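Local coordinates for protein putative pyrazinamidase/nicotinamidase (Streptococcus mutans, PDB 3S2S) that probably hydrolyses nicotinamide and pyrazinamide to their acids, as a zinc-binding amidase of the isochorismatase family, at residues Tyr44-Asp47 and Phe48-Asp52; Glu127-Lys130 and Arg131-Trp134; Leu204-Gln208 and Asn209-Ala213; His96-Thr99 and Lys100-Pro104. All blocks are in the same frame, centred on the assembly; numbering follows the deposited sequence.

Contact 1 (Tyr44-Asp47 and Phe48-Asp52); sequences YTYD and FVADD. With CAD (cacodylic acid), chain F.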
loop_
_atom_site.group_PDB
_atom_site.type_symbol
_atom_site.label_atom_id
_atom_site.label_comp_id
_atom_site.label_asym_id
_atom_site.label_seq_id
_atom_site.Cartn_x
_atom_site.Cartn_y
_atom_site.Cartn_z
ATOM N N TYR A 44 11.183 -18.489 -12.307
ATOM C CA TYR A 44 12.118 -19.382 -12.986
ATOM C C TYR A 44 11.401 -20.632 -13.492
ATOM O O TYR A 44 11.647 -21.765 -13.038
ATOM C CB TYR A 44 13.333 -19.716 -12.102
ATOM C CG TYR A 44 14.488 -20.184 -12.949
ATOM C CD1 TYR A 44 15.181 -19.282 -13.759
ATOM C CD2 TYR A 44 14.855 -21.527 -12.973
ATOM C CE1 TYR A 44 16.229 -19.720 -14.582
ATOM C CE2 TYR A 44 15.909 -21.974 -13.783
ATOM C CZ TYR A 44 16.585 -21.060 -14.574
ATOM O OH TYR A 44 17.613 -21.513 -15.388
ATOM N N THR A 45 10.483 -20.413 -14.433
ATOM C CA THR A 45 9.615 -21.488 -14.895
ATOM C C THR A 45 9.858 -21.845 -16.359
ATOM O O THR A 45 10.544 -21.134 -17.108
ATOM C CB THR A 45 8.126 -21.104 -14.756
ATOM O OG1 THR A 45 7.848 -19.993 -15.619
ATOM C CG2 THR A 45 7.768 -20.746 -13.294
ATOM N N TYR A 46 9.272 -22.964 -16.770
ATOM C CA TYR A 46 9.427 -23.426 -18.145
ATOM C C TYR A 46 9.088 -22.378 -19.198
ATOM O O TYR A 46 9.836 -22.195 -20.165
ATOM C CB TYR A 46 8.631 -24.711 -18.365
ATOM C CG TYR A 46 9.475 -25.944 -18.127
ATOM C CD1 TYR A 46 9.909 -26.285 -16.843
ATOM C CD2 TYR A 46 9.841 -26.764 -19.184
ATOM C CE1 TYR A 46 10.695 -27.404 -16.620
ATOM C CE2 TYR A 46 10.631 -27.896 -18.972
ATOM C CZ TYR A 46 11.049 -28.215 -17.696
ATOM O OH TYR A 46 11.831 -29.343 -17.500
ATOM N N ASP A 47 7.972 -21.671 -19.036
ATOM C CA ASP A 47 7.620 -20.672 -20.052
ATOM C C ASP A 47 8.616 -19.527 -20.199
ATOM O O ASP A 47 8.710 -18.916 -21.269
ATOM C CB ASP A 47 6.209 -20.114 -19.838
ATOM C CG ASP A 47 5.143 -20.980 -20.487
ATOM O OD1 ASP A 47 5.482 -21.747 -21.426
ATOM O OD2 ASP A 47 3.986 -20.903 -20.050
ATOM N N PHE A 48 9.378 -19.244 -19.146
ATOM C CA PHE A 48 10.370 -18.174 -19.208
ATOM C C PHE A 48 11.790 -18.636 -19.518
ATOM O O PHE A 48 12.660 -17.804 -19.778
ATOM C CB PHE A 48 10.384 -17.384 -17.902
ATOM C CG PHE A 48 9.179 -16.508 -17.727
ATOM C CD1 PHE A 48 8.938 -15.462 -18.603
ATOM C CD2 PHE A 48 8.284 -16.734 -16.694
ATOM C CE1 PHE A 48 7.814 -14.640 -18.441
ATOM C CE2 PHE A 48 7.163 -15.916 -16.528
ATOM C CZ PHE A 48 6.938 -14.876 -17.411
ATOM N N VAL A 49 12.019 -19.943 -19.480
ATOM C CA VAL A 49 13.378 -20.472 -19.514
ATOM C C VAL A 49 13.594 -21.527 -20.605
ATOM O O VAL A 49 14.619 -21.510 -21.290
ATOM C CB VAL A 49 13.777 -21.060 -18.147
ATOM C CG1 VAL A 49 15.256 -21.514 -18.145
ATOM C CG2 VAL A 49 13.510 -20.017 -17.026
ATOM N N ALA A 50 12.637 -22.440 -20.750
ATOM C CA ALA A 50 12.824 -23.616 -21.606
ATOM C C ALA A 50 12.878 -23.263 -23.090
ATOM O O ALA A 50 12.356 -22.241 -23.529
ATOM C CB ALA A 50 11.731 -24.649 -21.333
ATOM N N ASP A 51 13.537 -24.109 -23.876
ATOM C CA ASP A 51 13.530 -23.904 -25.313
ATOM C C ASP A 51 12.114 -23.681 -25.867
ATOM O O ASP A 51 11.898 -22.788 -26.679
ATOM C CB ASP A 51 14.191 -25.092 -26.026
ATOM C CG ASP A 51 15.707 -25.079 -25.909
ATOM O OD1 ASP A 51 16.284 -24.010 -25.605
ATOM O OD2 ASP A 51 16.329 -26.141 -26.142
ATOM N N ASP A 52 11.151 -24.486 -25.427
ATOM C CA ASP A 52 9.801 -24.415 -25.995
ATOM C C ASP A 52 8.855 -23.512 -25.184
ATOM O O ASP A 52 7.648 -23.498 -25.421
ATOM C CB ASP A 52 9.206 -25.816 -26.152
ATOM C CG ASP A 52 9.154 -26.577 -24.839
ATOM O OD1 ASP A 52 9.744 -26.104 -23.841
ATOM O OD2 ASP A 52 8.520 -27.652 -24.804
HETATM AS AS CAD F . 9.143 -11.289 -15.869
HETATM C C1 CAD F . 9.321 -13.220 -15.679
HETATM C C2 CAD F . 7.970 -10.828 -17.395
HETATM O O1 CAD F . 10.574 -10.499 -15.851
#
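The carbonyl oxygen of T45 takes the backbone N-H of F48, and that of Y46 takes two, from V49 and A50. These bonds wind the single short helix 46-49, which follows the first strand of the sheet, strand 37-42. V49 N reaches Y46 O at 3.2 Å from well above the carbonyl plane, whereas A50 N at 2.9 Å lies much closer to that plane.

V49 lays CG2 over one face of the Y44 ring, a CH-pi contact 3.9 Å from the centroid, while its CG1 is near Y44 OH at 3.6 Å. That hydroxyl is hydrogen-bonded to A61 O. A50 CB meets Y46 CD2 at 3.6 Å.

F48 makes the ligand contact. Its CG lies anti to the carbonyl carbon (chi1 -72°), which sets the ring alongside the T45 side chain, with CD2 3.5 Å from T45 OG1. Methyl C1 of cacodylic acid stands over the centre of one ring face, 3.4 Å from F48 CZ. T45 OG1 and D47 OD2 bond to N106, next to the zinc ligand H105. The result is an apolar pocket wall held on a polar frame, consistent with a place where a flat substrate ring could stack.

Contact 2 (Glu127-Lys130 and Arg131-Trp134); sequences ENDK and RVFW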
loop_
_atom_site.group_PDB
_atom_site.type_symbol
_atom_site.label_atom_id
_atom_site.label_comp_id
_atom_site.label_asym_id
_atom_site.label_seq_id
_atom_site.Cartn_x
_atom_site.Cartn_y
_atom_site.Cartn_z
ATOM N N GLU A 127 7.821 -28.951 -0.235
ATOM C CA GLU A 127 6.457 -28.509 -0.513
ATOM C C GLU A 127 5.622 -28.249 0.755
ATOM O O GLU A 127 4.642 -27.501 0.717
ATOM C CB GLU A 127 5.774 -29.557 -1.389
ATOM C CG GLU A 127 4.435 -29.159 -1.960
ATOM C CD GLU A 127 3.864 -30.245 -2.855
ATOM O OE1 GLU A 127 4.431 -31.360 -2.870
ATOM O OE2 GLU A 127 2.852 -29.984 -3.539
ATOM N N ASN A 128 6.021 -28.856 1.872
ATOM C CA ASN A 128 5.285 -28.736 3.135
ATOM C C ASN A 128 6.141 -28.130 4.244
ATOM O O ASN A 128 5.818 -28.240 5.429
ATOM C CB ASN A 128 4.776 -30.107 3.588
ATOM C CG ASN A 128 3.841 -30.740 2.584
ATOM O OD1 ASN A 128 2.836 -30.146 2.191
ATOM N ND2 ASN A 128 4.169 -31.955 2.158
ATOM N N ASP A 129 7.243 -27.505 3.850
ATOM C CA ASP A 129 8.195 -26.910 4.783
ATOM C C ASP A 129 7.713 -25.515 5.180
ATOM O O ASP A 129 7.449 -24.685 4.310
ATOM C CB ASP A 129 9.552 -26.799 4.083
ATOM C CG ASP A 129 10.692 -26.510 5.035
ATOM O OD1 ASP A 129 11.618 -27.333 5.093
ATOM O OD2 ASP A 129 10.691 -25.469 5.707
ATOM N N LYS A 130 7.612 -25.263 6.486
ATOM C CA LYS A 130 7.145 -23.975 7.013
ATOM C C LYS A 130 7.923 -22.785 6.461
ATOM O O LYS A 130 7.399 -21.672 6.439
ATOM C CB LYS A 130 7.258 -23.936 8.546
ATOM C CG LYS A 130 6.225 -24.718 9.332
ATOM C CD LYS A 130 6.719 -24.878 10.774
ATOM C CE LYS A 130 5.687 -24.441 11.806
ATOM N NZ LYS A 130 4.702 -25.511 12.125
ATOM N N ARG A 131 9.164 -23.017 6.025
ATOM C CA ARG A 131 10.023 -21.918 5.602
ATOM C C ARG A 131 10.019 -21.697 4.098
ATOM O O ARG A 131 10.696 -20.795 3.615
ATOM C CB ARG A 131 11.465 -22.153 6.074
ATOM C CG ARG A 131 11.618 -22.216 7.590
ATOM C CD ARG A 131 12.913 -22.921 7.954
ATOM N NE ARG A 131 13.982 -22.296 7.206
ATOM C CZ ARG A 131 15.133 -22.862 6.873
ATOM N NH1 ARG A 131 15.439 -24.109 7.242
ATOM N NH2 ARG A 131 15.991 -22.145 6.169
ATOM N N VAL A 132 9.250 -22.501 3.371
ATOM C CA VAL A 132 9.230 -22.422 1.912
ATOM C C VAL A 132 7.810 -22.115 1.429
ATOM O O VAL A 132 6.846 -22.791 1.829
ATOM C CB VAL A 132 9.752 -23.718 1.288
ATOM C CG1 VAL A 132 9.680 -23.635 -0.233
ATOM C CG2 VAL A 132 11.187 -23.976 1.784
ATOM N N PHE A 133 7.685 -21.088 0.590
ATOM C CA PHE A 133 6.387 -20.585 0.166
ATOM C C PHE A 133 6.257 -20.573 -1.341
ATOM O O PHE A 133 7.244 -20.331 -2.060
ATOM C CB PHE A 133 6.210 -19.139 0.643
ATOM C CG PHE A 133 6.293 -18.976 2.129
ATOM C CD1 PHE A 133 5.146 -18.856 2.890
ATOM C CD2 PHE A 133 7.534 -18.958 2.768
ATOM C CE1 PHE A 133 5.229 -18.720 4.272
ATOM C CE2 PHE A 133 7.620 -18.818 4.138
ATOM C CZ PHE A 133 6.462 -18.704 4.890
ATOM N N TRP A 134 5.038 -20.821 -1.813
ATOM C CA TRP A 134 4.691 -20.598 -3.210
ATOM C C TRP A 134 3.627 -19.520 -3.256
ATOM O O TRP A 134 2.602 -19.613 -2.559
ATOM C CB TRP A 134 4.132 -21.874 -3.847
ATOM C CG TRP A 134 3.715 -21.697 -5.302
ATOM C CD1 TRP A 134 2.560 -21.119 -5.758
ATOM C CD2 TRP A 134 4.423 -22.142 -6.468
ATOM N NE1 TRP A 134 2.521 -21.156 -7.132
ATOM C CE2 TRP A 134 3.650 -21.780 -7.593
ATOM C CE3 TRP A 134 5.644 -22.806 -6.674
ATOM C CZ2 TRP A 134 4.050 -22.060 -8.907
ATOM C CZ3 TRP A 134 6.041 -23.089 -7.980
ATOM C CH2 TRP A 134 5.250 -22.709 -9.080
HETATM O O HOH W 1 5.079 -22.292 4.150
#
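D129 and V132 are the ends of a type I beta turn, closed by V132 N donating to D129 O at 3.0 Å, and the turn leads the chain from the loop after helix 119-125 into strand 132-137 of the parallel sheet. The donor stands above the plane of the D129 carbonyl, although the N-H itself points nearly straight at the oxygen (166°).

A second bond comes from the side chain. The D129 carboxylate folds back over the turn, its CG anti to the backbone N (chi1 -166°), and OD2 accepts the N-H of R131 at 2.9 Å through its anti lone pair, the one away from OD1. This is an Asx turn laid on the beta turn. OD1 is taken up by the hydroxyl of Y76.

The R131 chain runs beside D129 and points the same way, with CB 3.4 Å from D129 OD2. No salt bridge forms between them: the guanidinium and carboxylate planes are 75° apart, and D129 OD2 lies 4.8 Å from R131 NE. Instead R131 NH2 bonds to the carbonyls of Y76 and D80, and its guanidinium makes a cation-pi contact with the Y76 ring. CG2 of V132 rests against D129 CB at 4.0 Å.

F133, stacked on F83, brings its ring back to K130, with CZ 3.5 Å from K130 O, and over one ring face sits a water that lies 3.0 Å from V132 O.

Contact 3 (Leu204-Gln208 and Asn209-Ala213); sequences LNHLQ and NVLGA
The imidazole of H206 carries V210 on one face: CB stands over the ring centre, a CH-pi contact 3.9 Å from the centroid and only 5° off the normal, with CG1 reaching to within 3.7 Å of NE2. A chi1 of -173° swings the H206 ring along the helix beneath V210. L211 CG comes obliquely to the same ring, near CD2. At its polar end, H206 NE2 is hydrogen-bonded to H173 NE2 of the third subunit.

Two amides form the other flat pair. Q208 and N209 run side by side on the outer surface, their planes 61° apart. Q208 NE2 gives an almost straight bond of 3.1 Å to N209 OD1; the acceptor lies in the amide plane of Q208, but the donor sits above that of N209.

The backbone shows helix 197-209 coming to its end. The last turn widens: H206 O accepts from both V210 N and L211 N, the latter nearly along the C=O axis. A213 N reaches back to L207 O at 2.9 Å, and G212 N bonds weakly to Q208 O. G212, with positive phi, turns the chain toward strand 214-216.

On the buried side, L207 CD2 meets L211 CD1 at 4.0 Å, against A175 of helix 167-180. L207 thus packs inside its own subunit, whereas H206, V210 and L211 reach the third, H206 and L211 also touching helix 167-180 of their own chain. With V210 O hydrogen-bonded to Y140 OH of the third subunit, the helix end joins apolar packing to polar bonds across the interface.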
loop_
_atom_site.group_PDB
_atom_site.type_symbol
_atom_site.label_atom_id
_atom_site.label_comp_id
_atom_site.label_asym_id
_atom_site.label_seq_id
_atom_site.Cartn_x
_atom_site.Cartn_y
_atom_site.Cartn_z
ATOM N N LEU A 204 21.229 -4.358 -13.616
ATOM C CA LEU A 204 22.222 -4.506 -12.555
ATOM C C LEU A 204 22.774 -3.146 -12.107
ATOM O O LEU A 204 22.964 -2.906 -10.913
ATOM C CB LEU A 204 23.361 -5.426 -12.991
ATOM C CG LEU A 204 23.003 -6.902 -13.178
ATOM C CD1 LEU A 204 24.229 -7.626 -13.748
ATOM C CD2 LEU A 204 22.582 -7.523 -11.879
ATOM N N ASN A 205 23.049 -2.269 -13.068
ATOM C CA ASN A 205 23.537 -0.936 -12.738
ATOM C C ASN A 205 22.494 -0.179 -11.917
ATOM O O ASN A 205 22.828 0.487 -10.951
ATOM C CB ASN A 205 23.861 -0.152 -14.010
ATOM C CG ASN A 205 25.148 -0.616 -14.681
ATOM O OD1 ASN A 205 26.008 -1.241 -14.051
ATOM N ND2 ASN A 205 25.291 -0.294 -15.968
ATOM N N HIS A 206 21.223 -0.298 -12.292
ATOM C CA HIS A 206 20.165 0.437 -11.599
ATOM C C HIS A 206 19.999 -0.121 -10.187
ATOM O O HIS A 206 19.890 0.620 -9.200
ATOM C CB HIS A 206 18.859 0.243 -12.370
ATOM C CG HIS A 206 17.728 1.077 -11.868
ATOM N ND1 HIS A 206 17.379 2.277 -12.449
ATOM C CD2 HIS A 206 16.859 0.878 -10.853
ATOM C CE1 HIS A 206 16.338 2.782 -11.809
ATOM N NE2 HIS A 206 15.995 1.946 -10.845
ATOM N N LEU A 207 19.981 -1.445 -10.085
ATOM C CA LEU A 207 19.866 -2.075 -8.776
ATOM C C LEU A 207 20.957 -1.560 -7.828
ATOM O O LEU A 207 20.664 -1.143 -6.706
ATOM C CB LEU A 207 19.937 -3.597 -8.905
ATOM C CG LEU A 207 18.722 -4.216 -9.603
ATOM C CD1 LEU A 207 19.052 -5.558 -10.248
ATOM C CD2 LEU A 207 17.648 -4.378 -8.592
ATOM N N GLN A 208 22.211 -1.596 -8.276
ATOM C CA GLN A 208 23.314 -1.131 -7.434
ATOM C C GLN A 208 23.326 0.370 -7.213
ATOM O O GLN A 208 23.407 0.828 -6.071
ATOM C CB GLN A 208 24.644 -1.546 -8.032
ATOM C CG GLN A 208 25.846 -1.138 -7.194
ATOM C CD GLN A 208 27.107 -1.591 -7.856
ATOM O OE1 GLN A 208 27.521 -2.730 -7.689
ATOM N NE2 GLN A 208 27.708 -0.714 -8.649
ATOM N N ASN A 209 23.289 1.146 -8.294
ATOM C CA ASN A 209 23.571 2.581 -8.152
ATOM C C ASN A 209 22.380 3.459 -7.786
ATOM O O ASN A 209 22.566 4.574 -7.284
ATOM C CB ASN A 209 24.287 3.104 -9.398
ATOM C CG ASN A 209 25.593 2.384 -9.642
ATOM O OD1 ASN A 209 26.314 2.063 -8.698
ATOM N ND2 ASN A 209 25.899 2.109 -10.907
ATOM N N VAL A 210 21.171 2.964 -8.023
ATOM C CA VAL A 210 19.959 3.707 -7.721
ATOM C C VAL A 210 19.299 3.145 -6.463
ATOM O O VAL A 210 18.883 3.893 -5.568
ATOM C CB VAL A 210 18.972 3.692 -8.925
ATOM C CG1 VAL A 210 17.670 4.403 -8.583
ATOM C CG2 VAL A 210 19.620 4.338 -10.153
ATOM N N LEU A 211 19.180 1.820 -6.387
ATOM C CA LEU A 211 18.574 1.197 -5.208
ATOM C C LEU A 211 19.525 0.847 -4.077
ATOM O O LEU A 211 19.084 0.442 -3.010
ATOM C CB LEU A 211 17.779 -0.056 -5.606
ATOM C CG LEU A 211 16.777 0.126 -6.740
ATOM C CD1 LEU A 211 15.994 -1.182 -6.944
ATOM C CD2 LEU A 211 15.804 1.288 -6.528
ATOM N N GLY A 212 20.828 0.960 -4.317
ATOM C CA GLY A 212 21.816 0.626 -3.309
ATOM C C GLY A 212 21.892 -0.859 -2.988
ATOM O O GLY A 212 22.355 -1.249 -1.917
ATOM N N ALA A 213 21.435 -1.693 -3.916
ATOM C CA ALA A 213 21.508 -3.141 -3.723
ATOM C C ALA A 213 22.951 -3.632 -3.732
ATOM O O ALA A 213 23.813 -3.055 -4.401
ATOM C CB ALA A 213 20.721 -3.869 -4.832
#

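Contact 4 (His96-Thr99 and Lys100-Pro104); sequences HPET and KLFPP. With ZN (zinc ion), chain E.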
loop_
_atom_site.group_PDB
_atom_site.type_symbol
_atom_site.label_atom_id
_atom_site.label_comp_id
_atom_site.label_asym_id
_atom_site.label_seq_id
_atom_site.Cartn_x
_atom_site.Cartn_y
_atom_site.Cartn_z
ATOM N N HIS A 96 -6.768 -7.590 -17.714
ATOM C CA HIS A 96 -5.349 -7.444 -17.392
ATOM C C HIS A 96 -4.620 -6.735 -18.539
ATOM O O HIS A 96 -4.614 -7.232 -19.666
ATOM C CB HIS A 96 -4.748 -8.825 -17.185
ATOM C CG HIS A 96 -3.444 -8.810 -16.443
ATOM N ND1 HIS A 96 -2.571 -7.743 -16.498
ATOM C CD2 HIS A 96 -2.870 -9.728 -15.627
ATOM C CE1 HIS A 96 -1.518 -8.002 -15.741
ATOM N NE2 HIS A 96 -1.676 -9.197 -15.199
ATOM N N PRO A 97 -4.001 -5.575 -18.259
ATOM C CA PRO A 97 -3.293 -4.791 -19.290
ATOM C C PRO A 97 -2.219 -5.606 -19.984
ATOM O O PRO A 97 -1.875 -5.340 -21.129
ATOM C CB PRO A 97 -2.631 -3.662 -18.483
ATOM C CG PRO A 97 -3.460 -3.528 -17.264
ATOM C CD PRO A 97 -4.035 -4.876 -16.958
ATOM N N GLU A 98 -1.701 -6.602 -19.281
ATOM C CA GLU A 98 -0.578 -7.369 -19.768
ATOM C C GLU A 98 -1.004 -8.256 -20.933
ATOM O O GLU A 98 -0.185 -8.639 -21.773
ATOM C CB GLU A 98 -0.019 -8.210 -18.618
ATOM C CG GLU A 98 1.393 -8.721 -18.833
ATOM C CD GLU A 98 1.804 -9.679 -17.758
ATOM O OE1 GLU A 98 2.230 -10.795 -18.101
ATOM O OE2 GLU A 98 1.680 -9.331 -16.566
ATOM N N THR A 99 -2.296 -8.568 -20.992
ATOM C CA THR A 99 -2.815 -9.465 -22.010
ATOM C C THR A 99 -2.575 -8.938 -23.414
ATOM O O THR A 99 -2.398 -9.721 -24.350
ATOM C CB THR A 99 -4.309 -9.724 -21.809
ATOM O OG1 THR A 99 -4.502 -10.346 -20.533
ATOM C CG2 THR A 99 -4.832 -10.642 -22.908
ATOM N N LYS A 100 -2.556 -7.617 -23.563
ATOM C CA LYS A 100 -2.307 -6.984 -24.854
ATOM C C LYS A 100 -0.824 -6.916 -25.208
ATOM O O LYS A 100 -0.471 -6.656 -26.354
ATOM C CB LYS A 100 -2.860 -5.556 -24.860
ATOM C CG LYS A 100 -4.373 -5.455 -24.889
ATOM C CD LYS A 100 -4.833 -3.993 -24.879
ATOM C CE LYS A 100 -4.636 -3.326 -23.512
ATOM N NZ LYS A 100 -3.203 -3.095 -23.147
ATOM N N LEU A 101 0.038 -7.133 -24.223
ATOM C CA LEU A 101 1.454 -6.808 -24.369
ATOM C C LEU A 101 2.320 -8.018 -24.699
ATOM O O LEU A 101 3.377 -7.883 -25.328
ATOM C CB LEU A 101 1.976 -6.144 -23.088
ATOM C CG LEU A 101 1.412 -4.778 -22.700
ATOM C CD1 LEU A 101 2.041 -4.315 -21.381
ATOM C CD2 LEU A 101 1.702 -3.781 -23.798
ATOM N N PHE A 102 1.882 -9.195 -24.256
ATOM C CA PHE A 102 2.678 -10.408 -24.410
ATOM C C PHE A 102 1.804 -11.603 -24.740
ATOM O O PHE A 102 0.629 -11.647 -24.368
ATOM C CB PHE A 102 3.443 -10.702 -23.120
ATOM C CG PHE A 102 4.447 -9.645 -22.749
ATOM C CD1 PHE A 102 5.590 -9.461 -23.504
ATOM C CD2 PHE A 102 4.264 -8.856 -21.630
ATOM C CE1 PHE A 102 6.515 -8.498 -23.155
ATOM C CE2 PHE A 102 5.184 -7.895 -21.282
ATOM C CZ PHE A 102 6.304 -7.709 -22.039
ATOM N N PRO A 103 2.385 -12.593 -25.426
ATOM C CA PRO A 103 1.666 -13.833 -25.706
ATOM C C PRO A 103 1.307 -14.489 -24.386
ATOM O O PRO A 103 1.990 -14.244 -23.386
ATOM C CB PRO A 103 2.714 -14.705 -26.419
ATOM C CG PRO A 103 3.806 -13.799 -26.810
ATOM C CD PRO A 103 3.784 -12.636 -25.876
ATOM N N PRO A 104 0.272 -15.332 -24.378
ATOM C CA PRO A 104 -0.070 -16.088 -23.172
ATOM C C PRO A 104 1.161 -16.804 -22.641
ATOM O O PRO A 104 1.943 -17.340 -23.430
ATOM C CB PRO A 104 -1.078 -17.119 -23.680
ATOM C CG PRO A 104 -1.642 -16.516 -24.917
ATOM C CD PRO A 104 -0.526 -15.750 -25.543
HETATM ZN ZN ZN E . 3.143 -12.220 -16.882
HETATM O O HOH W 2 3.170 -10.900 -15.054
HETATM O O HOH W 3 -1.934 -12.467 -24.529
HETATM O O HOH W 4 5.107 -11.434 -17.222
#
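E98 O is gripped by two backbone N-H groups, L101 at 2.9 Å and F102 at 3.3 Å. L101 N comes from above the carbonyl plane, whereas F102 N lies almost in line with the C=O bond. They fold this stretch of the loop between strand 81-87 and helix 119-125 into tight turns. A water closes the next step, donating to T99 O at 2.8 Å and to F102 O. The K100 chain, bent at its far end, brings NZ back to P97 O in a weak bond.

From this scaffold the E98 side chain runs out extended, pointing CG away from its own N (chi1 -162°), and delivers OE1 to the zinc ion at 2.1 Å. OE2 stays back at 3.3 Å from the zinc ion, so the carboxylate binds through one oxygen; a zinc-bound water lies 2.6 Å from OE2, within hydrogen-bonding distance. E98 CG meets the edge of the F102 ring, whose CD2 is 4.0 Å away, with carboxylate and ring planes 79° apart.

D87, H89 and H105 supply the remaining protein ligands, and a second water completes six-coordination. One carboxylate thus meets both metal and a metal-bound water, which probably limits its rotation and may polarise that water.

Along the chain come contacts 1, 4, 2 and 3, all in one parallel-sheet isochorismatase domain. Contacts 1 and 4, with centres about 17 Å apart, border the zinc and cacodylate sites: the turn after strand 37-42 brings the pocket phenylalanine, and the long loop after strand 81-87 brings a metal ligand. Contact 2 starts strand 132-137, which pairs with strand 81-87, and contact 3 ends helix 197-209 before strand 214-216. These two, with centres about 30 Å apart, lie on opposite sides of the chain's centre, away from the zinc and cacodylate sites of their own chain. L101 and F102 of contact 4 pack on V210 and N209 of the third subunit, at the end of its last helix.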